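PDB 4Q05: esterase E25 from Uncultured bacterium, which probably hydrolyses carboxylic ester bonds, as a dimeric member of the GTSAG motif subfamily of the bacterial hormone-sensitive lipase family. Local coordinates for residues Leu72-Arg75 with Glu79-Ala82; Ser115-Thr120 with Ala148-Ala153; Leu296-Arg301 with Ser306-Thr311. One frame throughout, in Å; residues are numbered along the deposited sequence.

Interaction 1 of 3, residues Leu72-Arg75 with Glu79-Ala82; sequences LVPR and EWRA
Pro74 lies on the indole of Trp80, and the two cross at about a right angle. The proline CB stands 3.5 Å from the centroid of the five-membered ring and only 9° off its normal, a CH-pi contact over the face, while CG reaches across the six-membered ring to within 3.7 Å of Trp80 CE3. Proline suits this place because its compact, rigid ring turns C-H groups, slightly polarised, onto the electron-rich face. Its CB also meets Glu79, lying 3.9 Å from the glutamate CB. Glu79 then adds the polar half of the contact. Its CG is anti to the carbonyl carbon (chi1 -71°) and the chain runs on extended, which carries the carboxylate back to the loop, where OE1 accepts the backbone N-H of Arg75 at 2.7 Å with an N-H...O angle of 162°. The Arg75 side chain runs alongside that of Glu79, but the guanidinium is oblique to the carboxylate and NH1 stays 4.2 Å from Glu79 OE2, so the opposite charges can attract without forming a salt bridge. The contact folds the loop after helix 66-71 against the first turns of helix 77-88, and Trp80 also packs on Ala265, Ala266 and Leu269 of helix 262-271.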
ATOM      1  N   LEU A  72     -28.531  10.039  -3.742  1.00 47.83           N
ATOM      2  CA  LEU A  72     -29.067   9.370  -2.562  1.00 45.62           C
ATOM      3  C   LEU A  72     -28.682  10.168  -1.320  1.00 48.95           C
ATOM      4  O   LEU A  72     -27.662   9.907  -0.674  1.00 41.81           O
ATOM      5  CB  LEU A  72     -28.564   7.930  -2.467  1.00 40.72           C
ATOM      6  CG  LEU A  72     -29.272   7.071  -1.421  1.00 43.95           C
ATOM      7  CD1 LEU A  72     -30.786   7.160  -1.582  1.00 44.79           C
ATOM      8  CD2 LEU A  72     -28.798   5.629  -1.525  1.00 44.39           C
ATOM      9  N   VAL A  73     -29.496  11.165  -1.001  1.00 37.53           N
ATOM     10  CA  VAL A  73     -29.178  12.044   0.104  1.00 38.23           C
ATOM     11  C   VAL A  73     -30.397  12.170   1.003  1.00 38.09           C
ATOM     12  O   VAL A  73     -31.140  13.137   0.913  1.00 32.94           O
ATOM     13  CB  VAL A  73     -28.702  13.423  -0.398  1.00 38.59           C
ATOM     14  CG1 VAL A  73     -28.316  14.316   0.772  1.00 42.53           C
ATOM     15  CG2 VAL A  73     -27.518  13.250  -1.354  1.00 40.22           C
ATOM     16  N   PRO A  74     -30.605  11.169   1.868  1.00 36.55           N
ATOM     17  CA  PRO A  74     -31.699  11.202   2.840  1.00 32.60           C
ATOM     18  C   PRO A  74     -31.555  12.423   3.738  1.00 35.36           C
ATOM     19  O   PRO A  74     -30.446  12.784   4.137  1.00 32.07           O
ATOM     20  CB  PRO A  74     -31.481   9.926   3.667  1.00 32.07           C
ATOM     21  CG  PRO A  74     -30.577   9.052   2.829  1.00 30.69           C
ATOM     22  CD  PRO A  74     -29.729   9.994   2.042  1.00 31.89           C
ATOM     23  N   ARG A  75     -32.676  13.055   4.050  1.00 30.72           N
ATOM     24  CA  ARG A  75     -32.669  14.193   4.955  1.00 35.04           C
ATOM     25  C   ARG A  75     -33.468  13.867   6.206  1.00 34.93           C
ATOM     26  O   ARG A  75     -33.132  14.316   7.297  1.00 36.02           O
ATOM     27  CB  ARG A  75     -33.222  15.444   4.270  1.00 36.25           C
ATOM     28  CG  ARG A  75     -32.204  16.165   3.420  1.00 40.28           C
ATOM     29  CD  ARG A  75     -32.798  16.694   2.125  1.00 46.46           C
ATOM     30  NE  ARG A  75     -33.708  17.816   2.321  1.00 58.82           N
ATOM     31  CZ  ARG A  75     -35.000  17.800   2.005  1.00 65.87           C
ATOM     32  NH1 ARG A  75     -35.546  16.711   1.475  1.00 67.92           N
ATOM     33  NH2 ARG A  75     -35.746  18.877   2.221  1.00 57.07           N
ATOM     34  N   GLU A  79     -36.516   8.915   5.387  1.00 26.89           N
ATOM     35  CA  GLU A  79     -35.727   8.706   4.176  1.00 33.64           C
ATOM     36  C   GLU A  79     -34.477   7.876   4.479  1.00 33.56           C
ATOM     37  O   GLU A  79     -34.054   7.059   3.662  1.00 30.96           O
ATOM     38  CB  GLU A  79     -35.353  10.043   3.538  1.00 32.57           C
ATOM     39  CG  GLU A  79     -36.536  10.758   2.896  1.00 32.32           C
ATOM     40  CD  GLU A  79     -36.226  12.199   2.553  1.00 36.22           C
ATOM     41  OE1 GLU A  79     -35.207  12.723   3.054  1.00 34.03           O
ATOM     42  OE2 GLU A  79     -37.001  12.804   1.780  1.00 41.37           O
ATOM     43  N   TRP A  80     -33.888   8.081   5.655  1.00 29.13           N
ATOM     44  CA  TRP A  80     -32.752   7.257   6.051  1.00 32.37           C
ATOM     45  C   TRP A  80     -33.155   5.796   6.139  1.00 32.84           C
ATOM     46  O   TRP A  80     -32.504   4.940   5.550  1.00 27.69           O
ATOM     47  CB  TRP A  80     -32.142   7.728   7.373  1.00 27.66           C
ATOM     48  CG  TRP A  80     -31.119   8.781   7.153  1.00 26.62           C
ATOM     49  CD1 TRP A  80     -31.216  10.096   7.479  1.00 30.60           C
ATOM     50  CD2 TRP A  80     -29.855   8.615   6.502  1.00 30.90           C
ATOM     51  NE1 TRP A  80     -30.071  10.764   7.096  1.00 33.95           N
ATOM     52  CE2 TRP A  80     -29.220   9.876   6.492  1.00 30.04           C
ATOM     53  CE3 TRP A  80     -29.192   7.519   5.937  1.00 28.21           C
ATOM     54  CZ2 TRP A  80     -27.952  10.078   5.935  1.00 30.20           C
ATOM     55  CZ3 TRP A  80     -27.919   7.717   5.390  1.00 30.35           C
ATOM     56  CH2 TRP A  80     -27.320   8.994   5.386  1.00 27.53           C
ATOM     57  N   ARG A  81     -34.226   5.505   6.872  1.00 30.12           N
ATOM     58  CA  ARG A  81     -34.677   4.127   7.013  0.52 33.58           C
ATOM     59  C   ARG A  81     -34.885   3.478   5.641  1.00 31.41           C
ATOM     60  O   ARG A  81     -34.544   2.316   5.441  1.00 32.04           O
ATOM     61  CB  ARG A  81     -35.942   4.043   7.876  0.52 36.83           C
ATOM     62  CG  ARG A  81     -35.707   4.414   9.347  0.52 40.71           C
ATOM     63  CD  ARG A  81     -36.894   4.028  10.230  0.52 41.26           C
ATOM     64  NE  ARG A  81     -38.094   4.792   9.898  0.52 43.41           N
ATOM     65  CZ  ARG A  81     -38.441   5.936  10.483  0.52 42.94           C
ATOM     66  NH1 ARG A  81     -37.680   6.455  11.437  0.52 41.38           N
ATOM     67  NH2 ARG A  81     -39.552   6.562  10.114  0.52 45.12           N
ATOM     68  N   ALA A  82     -35.425   4.240   4.698  1.00 32.58           N
ATOM     69  CA  ALA A  82     -35.646   3.726   3.346  1.00 37.15           C
ATOM     70  C   ALA A  82     -34.336   3.489   2.596  1.00 36.46           C
ATOM     71  O   ALA A  82     -34.160   2.451   1.949  1.00 32.51           O
ATOM     72  CB  ALA A  82     -36.545   4.668   2.550  1.00 36.58           C
TER

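Interaction 2 of 3, residues Ser115-Thr120 with Ala148-Ala153; sequences SVYYVT and AGTIEA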
ATOM      1  N   SER A 115     -26.789  -6.719  20.733  1.00 27.53           N
ATOM      2  CA  SER A 115     -26.973  -7.736  19.702  1.00 28.08           C
ATOM      3  C   SER A 115     -25.614  -8.226  19.192  1.00 28.19           C
ATOM      4  O   SER A 115     -24.757  -7.421  18.819  1.00 26.68           O
ATOM      5  CB  SER A 115     -27.771  -7.139  18.541  1.00 29.11           C
ATOM      6  OG  SER A 115     -28.033  -8.117  17.557  1.00 30.62           O
ATOM      7  N   VAL A 116     -25.404  -9.539  19.191  1.00 27.67           N
ATOM      8  CA  VAL A 116     -24.172 -10.110  18.640  1.00 28.12           C
ATOM      9  C   VAL A 116     -24.454 -11.344  17.792  1.00 29.69           C
ATOM     10  O   VAL A 116     -25.518 -11.940  17.889  1.00 28.79           O
ATOM     11  CB  VAL A 116     -23.172 -10.511  19.743  1.00 26.30           C
ATOM     12  CG1 VAL A 116     -22.800  -9.291  20.587  1.00 27.63           C
ATOM     13  CG2 VAL A 116     -23.744 -11.645  20.614  1.00 26.56           C
ATOM     14  N   TYR A 117     -23.486 -11.729  16.970  1.00 26.95           N
ATOM     15  CA  TYR A 117     -23.587 -12.976  16.233  1.00 25.08           C
ATOM     16  C   TYR A 117     -22.355 -13.797  16.493  1.00 26.38           C
ATOM     17  O   TYR A 117     -21.231 -13.316  16.297  1.00 24.65           O
ATOM     18  CB  TYR A 117     -23.757 -12.720  14.734  1.00 26.67           C
ATOM     19  CG  TYR A 117     -25.107 -12.142  14.415  1.00 30.83           C
ATOM     20  CD1 TYR A 117     -26.204 -12.967  14.208  1.00 29.84           C
ATOM     21  CD2 TYR A 117     -25.296 -10.771  14.370  1.00 26.21           C
ATOM     22  CE1 TYR A 117     -27.454 -12.433  13.944  1.00 29.38           C
ATOM     23  CE2 TYR A 117     -26.537 -10.234  14.106  1.00 26.28           C
ATOM     24  CZ  TYR A 117     -27.607 -11.066  13.893  1.00 30.32           C
ATOM     25  OH  TYR A 117     -28.843 -10.524  13.633  1.00 30.36           O
ATOM     26  N   TYR A 118     -22.575 -15.026  16.959  1.00 26.21           N
ATOM     27  CA  TYR A 118     -21.505 -15.988  17.148  1.00 27.15           C
ATOM     28  C   TYR A 118     -21.295 -16.705  15.829  1.00 28.48           C
ATOM     29  O   TYR A 118     -22.207 -17.336  15.314  1.00 30.19           O
ATOM     30  CB  TYR A 118     -21.871 -17.000  18.223  1.00 28.10           C
ATOM     31  CG  TYR A 118     -21.964 -16.400  19.607  1.00 33.79           C
ATOM     32  CD1 TYR A 118     -23.135 -15.795  20.042  1.00 25.45           C
ATOM     33  CD2 TYR A 118     -20.877 -16.439  20.480  1.00 32.51           C
ATOM     34  CE1 TYR A 118     -23.221 -15.249  21.307  1.00 34.11           C
ATOM     35  CE2 TYR A 118     -20.958 -15.893  21.746  1.00 37.06           C
ATOM     36  CZ  TYR A 118     -22.132 -15.299  22.152  1.00 34.50           C
ATOM     37  OH  TYR A 118     -22.225 -14.751  23.411  1.00 39.28           O
ATOM     38  N   VAL A 119     -20.089 -16.596  15.294  1.00 26.91           N
ATOM     39  CA  VAL A 119     -19.770 -17.096  13.962  1.00 24.40           C
ATOM     40  C   VAL A 119     -18.664 -18.120  14.132  1.00 27.57           C
ATOM     41  O   VAL A 119     -17.532 -17.772  14.461  1.00 30.12           O
ATOM     42  CB  VAL A 119     -19.319 -15.952  13.022  1.00 27.81           C
ATOM     43  CG1 VAL A 119     -19.007 -16.484  11.598  1.00 23.68           C
ATOM     44  CG2 VAL A 119     -20.393 -14.866  12.945  1.00 24.51           C
ATOM     45  N   THR A 120     -19.015 -19.389  13.960  1.00 27.24           N
ATOM     46  CA  THR A 120     -18.089 -20.488  14.202  1.00 29.29           C
ATOM     47  C   THR A 120     -17.828 -21.249  12.908  1.00 31.27           C
ATOM     48  O   THR A 120     -18.751 -21.805  12.316  1.00 32.33           O
ATOM     49  CB  THR A 120     -18.665 -21.472  15.239  1.00 28.58           C
ATOM     50  OG1 THR A 120     -19.265 -20.734  16.308  1.00 33.91           O
ATOM     51  CG2 THR A 120     -17.578 -22.373  15.797  1.00 36.29           C
ATOM     52  N   ALA A 148     -27.183  -8.912   8.343  1.00 30.22           N
ATOM     53  CA  ALA A 148     -26.534  -8.419   7.135  1.00 27.37           C
ATOM     54  C   ALA A 148     -25.056  -8.153   7.394  1.00 29.23           C
ATOM     55  O   ALA A 148     -24.234  -8.254   6.490  1.00 33.01           O
ATOM     56  CB  ALA A 148     -27.227  -7.158   6.637  1.00 31.10           C
ATOM     57  N   GLY A 149     -24.723  -7.833   8.641  1.00 29.67           N
ATOM     58  CA  GLY A 149     -23.359  -7.493   9.001  1.00 27.45           C
ATOM     59  C   GLY A 149     -22.435  -8.676   9.183  1.00 29.15           C
ATOM     60  O   GLY A 149     -21.237  -8.495   9.414  1.00 33.19           O
ATOM     61  N   THR A 150     -22.967  -9.889   9.061  1.00 32.77           N
ATOM     62  CA  THR A 150     -22.163 -11.083   9.310  1.00 25.55           C
ATOM     63  C   THR A 150     -21.327 -11.563   8.120  1.00 28.76           C
ATOM     64  O   THR A 150     -20.477 -12.440   8.279  1.00 27.26           O
ATOM     65  CB  THR A 150     -23.018 -12.264   9.811  1.00 29.83           C
ATOM     66  OG1 THR A 150     -24.028 -12.570   8.839  1.00 30.19           O
ATOM     67  CG2 THR A 150     -23.672 -11.927  11.157  1.00 33.57           C
ATOM     68  N   ILE A 151     -21.546 -11.003   6.937  1.00 29.06           N
ATOM     69  CA  ILE A 151     -20.788 -11.471   5.770  1.00 28.66           C
ATOM     70  C   ILE A 151     -19.279 -11.460   6.002  1.00 29.44           C
ATOM     71  O   ILE A 151     -18.615 -12.489   5.889  1.00 28.80           O
ATOM     72  CB  ILE A 151     -21.136 -10.687   4.495  1.00 34.04           C
ATOM     73  CG1 ILE A 151     -22.617 -10.872   4.168  1.00 33.31           C
ATOM     74  CG2 ILE A 151     -20.277 -11.163   3.316  1.00 28.73           C
ATOM     75  CD1 ILE A 151     -23.105 -10.005   3.023  1.00 39.60           C
ATOM     76  N   GLU A 152     -18.725 -10.312   6.361  1.00 29.32           N
ATOM     77  CA  GLU A 152     -17.278 -10.257   6.544  1.00 27.67           C
ATOM     78  C   GLU A 152     -16.811 -11.149   7.703  1.00 28.10           C
ATOM     79  O   GLU A 152     -15.709 -11.702   7.666  1.00 28.25           O
ATOM     80  CB  GLU A 152     -16.799  -8.820   6.740  1.00 25.33           C
ATOM     81  CG  GLU A 152     -15.298  -8.699   6.940  1.00 28.70           C
ATOM     82  CD  GLU A 152     -14.850  -7.261   7.163  1.00 35.53           C
ATOM     83  OE1 GLU A 152     -15.584  -6.482   7.816  1.00 29.79           O
ATOM     84  OE2 GLU A 152     -13.754  -6.912   6.687  1.00 30.79           O
ATOM     85  N   ALA A 153     -17.646 -11.272   8.733  1.00 24.45           N
ATOM     86  CA  ALA A 153     -17.347 -12.126   9.877  1.00 26.06           C
ATOM     87  C   ALA A 153     -17.250 -13.576   9.437  1.00 20.47           C
ATOM     88  O   ALA A 153     -16.412 -14.335   9.914  1.00 29.94           O
ATOM     89  CB  ALA A 153     -18.438 -11.992  10.928  1.00 23.39           C
TER
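In the alpha/beta hydrolase fold, helices pack over a central, mostly parallel sheet; here strand 114-120, near one margin of that sheet, meets the turn that leads into helix 151-160. Tyr117 and Val119, two residues apart on the strand, point toward segment 148-153 and meet Thr150 and Ala153, three residues apart. The methyl CG2 of Thr150 sits at the root of the tyrosine ring, 3.6 Å from Tyr117 CG and 3.7 Å from Tyr117 CB, and approaches the ring obliquely. Threonine serves both needs here: with chi1 at 59° its OG1 turns back to hydrogen-bond Glu147 O, while CG2, anti to the carbonyl carbon, is presented to the strand. Val119 divides its two methyls, CG2 resting 4.0 Å from Ala153 CB and CG1 lying 3.8 Å from Ala153 O. A small alanine lets the helix backbone come near the branched valine, Val119 CA and Ala153 CA being 6.9 Å apart. The contact is buried and made by van der Waals packing, mostly of apolar groups. Strand 114-120 runs between the antiparallel strands 105-111 and 164-168, Ala153 also touches Val164 of the latter, and helix 91-102 packs on Thr150 through Ala95.

Interaction 3 of 3, residues Leu296-Arg301 with Ser306-Thr311; sequences LITGTR and SATVRT
Leu296 starts the contact between strand 294-299 and helix 305-317. With CG anti to the carbonyl carbon (chi1 -55°), its CD2 reaches the helix, 3.7 Å from Thr308 O and 3.9 Å from Thr311 CG2. Ile297 points its side chain away from the helix, but its backbone O lies 4.0 Å from Thr308 CG2. At Thr298 the backbones come closest, Thr298 CA lying 6.7 Å from Thr308 CA. The two threonines slide past each other in opposite directions, Thr298 CG2 against Thr308 CG2 at 3.6 Å. Their hydroxyls do not bond to each other, although Thr308 OG1 lies against Thr298 CB: Thr298 OG1 hydrogen-bonds Asp302, and Thr308 OG1 bonds to Leu304 O. Were Thr308 replaced by alanine, the Thr298 methyl would probably face a gap and Leu304 O would lose its hydroxyl partner. Thr311 likewise spends its OG1 inside the helix, on Ala307 O at 2.8 Å. The axes of 296-299 and 306-311 approach to 8.3 Å and their N-to-C directions differ by 144°, as suits the first two elements of a beta-alpha-beta unit completed by strand 322-327. Chemically, threonine answers two demands in this buried layer: the hydroxyl is satisfied close to home, and the methyls supply most of the apolar contact.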
ATOM      1  N   LEU A 296      -3.709  -4.298   8.153  1.00 20.97           N
ATOM      2  CA  LEU A 296      -4.551  -3.425   7.332  1.00 21.91           C
ATOM      3  C   LEU A 296      -4.585  -3.895   5.889  1.00 22.87           C
ATOM      4  O   LEU A 296      -3.596  -4.378   5.367  1.00 22.65           O
ATOM      5  CB  LEU A 296      -4.052  -1.974   7.352  1.00 18.59           C
ATOM      6  CG  LEU A 296      -3.890  -1.310   8.723  1.00 21.38           C
ATOM      7  CD1 LEU A 296      -2.434  -1.424   9.175  1.00 21.37           C
ATOM      8  CD2 LEU A 296      -4.324   0.158   8.645  1.00 20.43           C
ATOM      9  N   ILE A 297      -5.729  -3.736   5.248  1.00 22.95           N
ATOM     10  CA  ILE A 297      -5.884  -4.187   3.876  1.00 22.59           C
ATOM     11  C   ILE A 297      -6.728  -3.203   3.084  1.00 21.08           C
ATOM     12  O   ILE A 297      -7.688  -2.615   3.602  1.00 21.99           O
ATOM     13  CB  ILE A 297      -6.468  -5.622   3.819  1.00 27.22           C
ATOM     14  CG1 ILE A 297      -6.678  -6.060   2.367  1.00 25.82           C
ATOM     15  CG2 ILE A 297      -7.776  -5.701   4.557  1.00 26.69           C
ATOM     16  CD1 ILE A 297      -7.128  -7.489   2.257  1.00 28.88           C
ATOM     17  N   THR A 298      -6.343  -3.000   1.832  1.00 20.15           N
ATOM     18  CA  THR A 298      -7.055  -2.103   0.944  1.00 22.37           C
ATOM     19  C   THR A 298      -6.640  -2.500  -0.487  1.00 20.41           C
ATOM     20  O   THR A 298      -6.125  -3.593  -0.693  1.00 21.63           O
ATOM     21  CB  THR A 298      -6.735  -0.621   1.274  1.00 22.29           C
ATOM     22  OG1 THR A 298      -7.428   0.258   0.377  1.00 22.05           O
ATOM     23  CG2 THR A 298      -5.232  -0.357   1.187  1.00 20.94           C
ATOM     24  N   GLY A 299      -6.877  -1.643  -1.472  1.00 20.86           N
ATOM     25  CA  GLY A 299      -6.502  -1.988  -2.831  1.00 18.03           C
ATOM     26  C   GLY A 299      -6.412  -0.752  -3.688  1.00 24.58           C
ATOM     27  O   GLY A 299      -6.774   0.333  -3.242  1.00 22.34           O
ATOM     28  N   THR A 300      -5.954  -0.918  -4.928  1.00 21.24           N
ATOM     29  CA  THR A 300      -5.676   0.220  -5.787  1.00 20.75           C
ATOM     30  C   THR A 300      -6.919   1.025  -6.138  1.00 24.27           C
ATOM     31  O   THR A 300      -6.818   2.201  -6.449  1.00 26.84           O
ATOM     32  CB  THR A 300      -4.994  -0.234  -7.086  1.00 22.92           C
ATOM     33  OG1 THR A 300      -5.784  -1.269  -7.673  1.00 22.22           O
ATOM     34  CG2 THR A 300      -3.586  -0.772  -6.795  1.00 20.97           C
ATOM     35  N   ARG A 301      -8.095   0.404  -6.104  1.00 23.17           N
ATOM     36  CA  ARG A 301      -9.311   1.115  -6.505  1.00 20.37           C
ATOM     37  C   ARG A 301     -10.158   1.562  -5.314  1.00 25.80           C
ATOM     38  O   ARG A 301     -11.263   2.070  -5.477  1.00 23.72           O
ATOM     39  CB  ARG A 301     -10.149   0.247  -7.453  1.00 21.83           C
ATOM     40  CG  ARG A 301      -9.368  -0.185  -8.683  1.00 22.89           C
ATOM     41  CD  ARG A 301     -10.257  -0.797  -9.762  1.00 22.31           C
ATOM     42  NE  ARG A 301      -9.435  -1.186 -10.905  1.00 22.39           N
ATOM     43  CZ  ARG A 301      -9.903  -1.413 -12.126  1.00 26.88           C
ATOM     44  NH1 ARG A 301     -11.203  -1.302 -12.371  1.00 26.28           N
ATOM     45  NH2 ARG A 301      -9.066  -1.763 -13.101  1.00 23.97           N
ATOM     46  N   SER A 306      -6.411   5.875   0.774  1.00 23.23           N
ATOM     47  CA  SER A 306      -5.675   6.894   1.522  1.00 22.67           C
ATOM     48  C   SER A 306      -5.922   6.752   3.023  1.00 21.81           C
ATOM     49  O   SER A 306      -4.984   6.808   3.829  1.00 24.01           O
ATOM     50  CB  SER A 306      -6.064   8.313   1.051  1.00 21.46           C
ATOM     51  OG  SER A 306      -5.530   8.594  -0.228  1.00 23.79           O
ATOM     52  N   ALA A 307      -7.181   6.571   3.409  1.00 20.90           N
ATOM     53  CA  ALA A 307      -7.499   6.416   4.831  1.00 21.42           C
ATOM     54  C   ALA A 307      -6.690   5.261   5.402  1.00 25.50           C
ATOM     55  O   ALA A 307      -6.209   5.307   6.544  1.00 23.95           O
ATOM     56  CB  ALA A 307      -9.009   6.160   5.036  1.00 24.30           C
ATOM     57  N   THR A 308      -6.531   4.220   4.590  1.00 22.33           N
ATOM     58  CA  THR A 308      -5.874   3.012   5.050  1.00 22.86           C
ATOM     59  C   THR A 308      -4.368   3.207   5.213  1.00 22.75           C
ATOM     60  O   THR A 308      -3.793   2.901   6.264  1.00 21.17           O
ATOM     61  CB  THR A 308      -6.133   1.838   4.083  1.00 24.05           C
ATOM     62  OG1 THR A 308      -7.552   1.673   3.928  1.00 23.67           O
ATOM     63  CG2 THR A 308      -5.502   0.538   4.641  1.00 18.29           C
ATOM     64  N   VAL A 309      -3.735   3.713   4.169  1.00 19.89           N
ATOM     65  CA  VAL A 309      -2.282   3.809   4.172  1.00 23.26           C
ATOM     66  C   VAL A 309      -1.836   4.938   5.095  1.00 20.81           C
ATOM     67  O   VAL A 309      -0.761   4.870   5.686  1.00 23.04           O
ATOM     68  CB  VAL A 309      -1.692   3.974   2.752  1.00 21.29           C
ATOM     69  CG1 VAL A 309      -2.142   2.813   1.857  1.00 22.42           C
ATOM     70  CG2 VAL A 309      -2.063   5.314   2.136  1.00 20.98           C
ATOM     71  N   ARG A 310      -2.674   5.961   5.227  1.00 22.81           N
ATOM     72  CA  ARG A 310      -2.410   7.033   6.185  1.00 22.05           C
ATOM     73  C   ARG A 310      -2.444   6.452   7.577  1.00 22.17           C
ATOM     74  O   ARG A 310      -1.631   6.804   8.420  1.00 22.75           O
ATOM     75  CB  ARG A 310      -3.419   8.171   6.057  1.00 21.79           C
ATOM     76  CG  ARG A 310      -3.197   9.055   4.830  1.00 21.25           C
ATOM     77  CD  ARG A 310      -4.353  10.018   4.655  1.00 21.74           C
ATOM     78  NE  ARG A 310      -4.454  10.926   5.794  1.00 26.24           N
ATOM     79  CZ  ARG A 310      -5.546  11.606   6.124  1.00 29.31           C
ATOM     80  NH1 ARG A 310      -6.660  11.475   5.414  1.00 26.63           N
ATOM     81  NH2 ARG A 310      -5.533  12.399   7.181  1.00 29.22           N
ATOM     82  N   THR A 311      -3.371   5.536   7.825  1.00 22.11           N
ATOM     83  CA  THR A 311      -3.451   4.926   9.146  1.00 21.06           C
ATOM     84  C   THR A 311      -2.254   4.003   9.389  1.00 20.89           C
ATOM     85  O   THR A 311      -1.661   4.017  10.461  1.00 25.53           O
ATOM     86  CB  THR A 311      -4.763   4.147   9.351  1.00 24.04           C
ATOM     87  OG1 THR A 311      -5.881   5.048   9.272  1.00 21.54           O
ATOM     88  CG2 THR A 311      -4.752   3.465  10.705  1.00 17.34           C
TER

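Overall arrangement
Interactions 2 and 3 both join a strand of the same central sheet to a helix, on opposite sides of the chain's centre; their centres lie about 24 Å apart, although their nearest atoms come within about 6 Å. Interaction 1 is more peripheral, its centre about 22 Å from the centre of the chain, about 25 Å from that of interaction 2 and about 28 Å from that of interaction 3. Near the probable nucleophile elbow at Ser206, interaction 2 contributes Glu152, which hydrogen-bonds Ser205 and Tyr335; Ile297 of interaction 3 packs on that same tyrosine. Interaction 3 also lies at the dimer interface: Arg301 forms a salt bridge with Asp244 of the second subunit, and the Val309 side chain lies about 4 Å from a bound sodium ion.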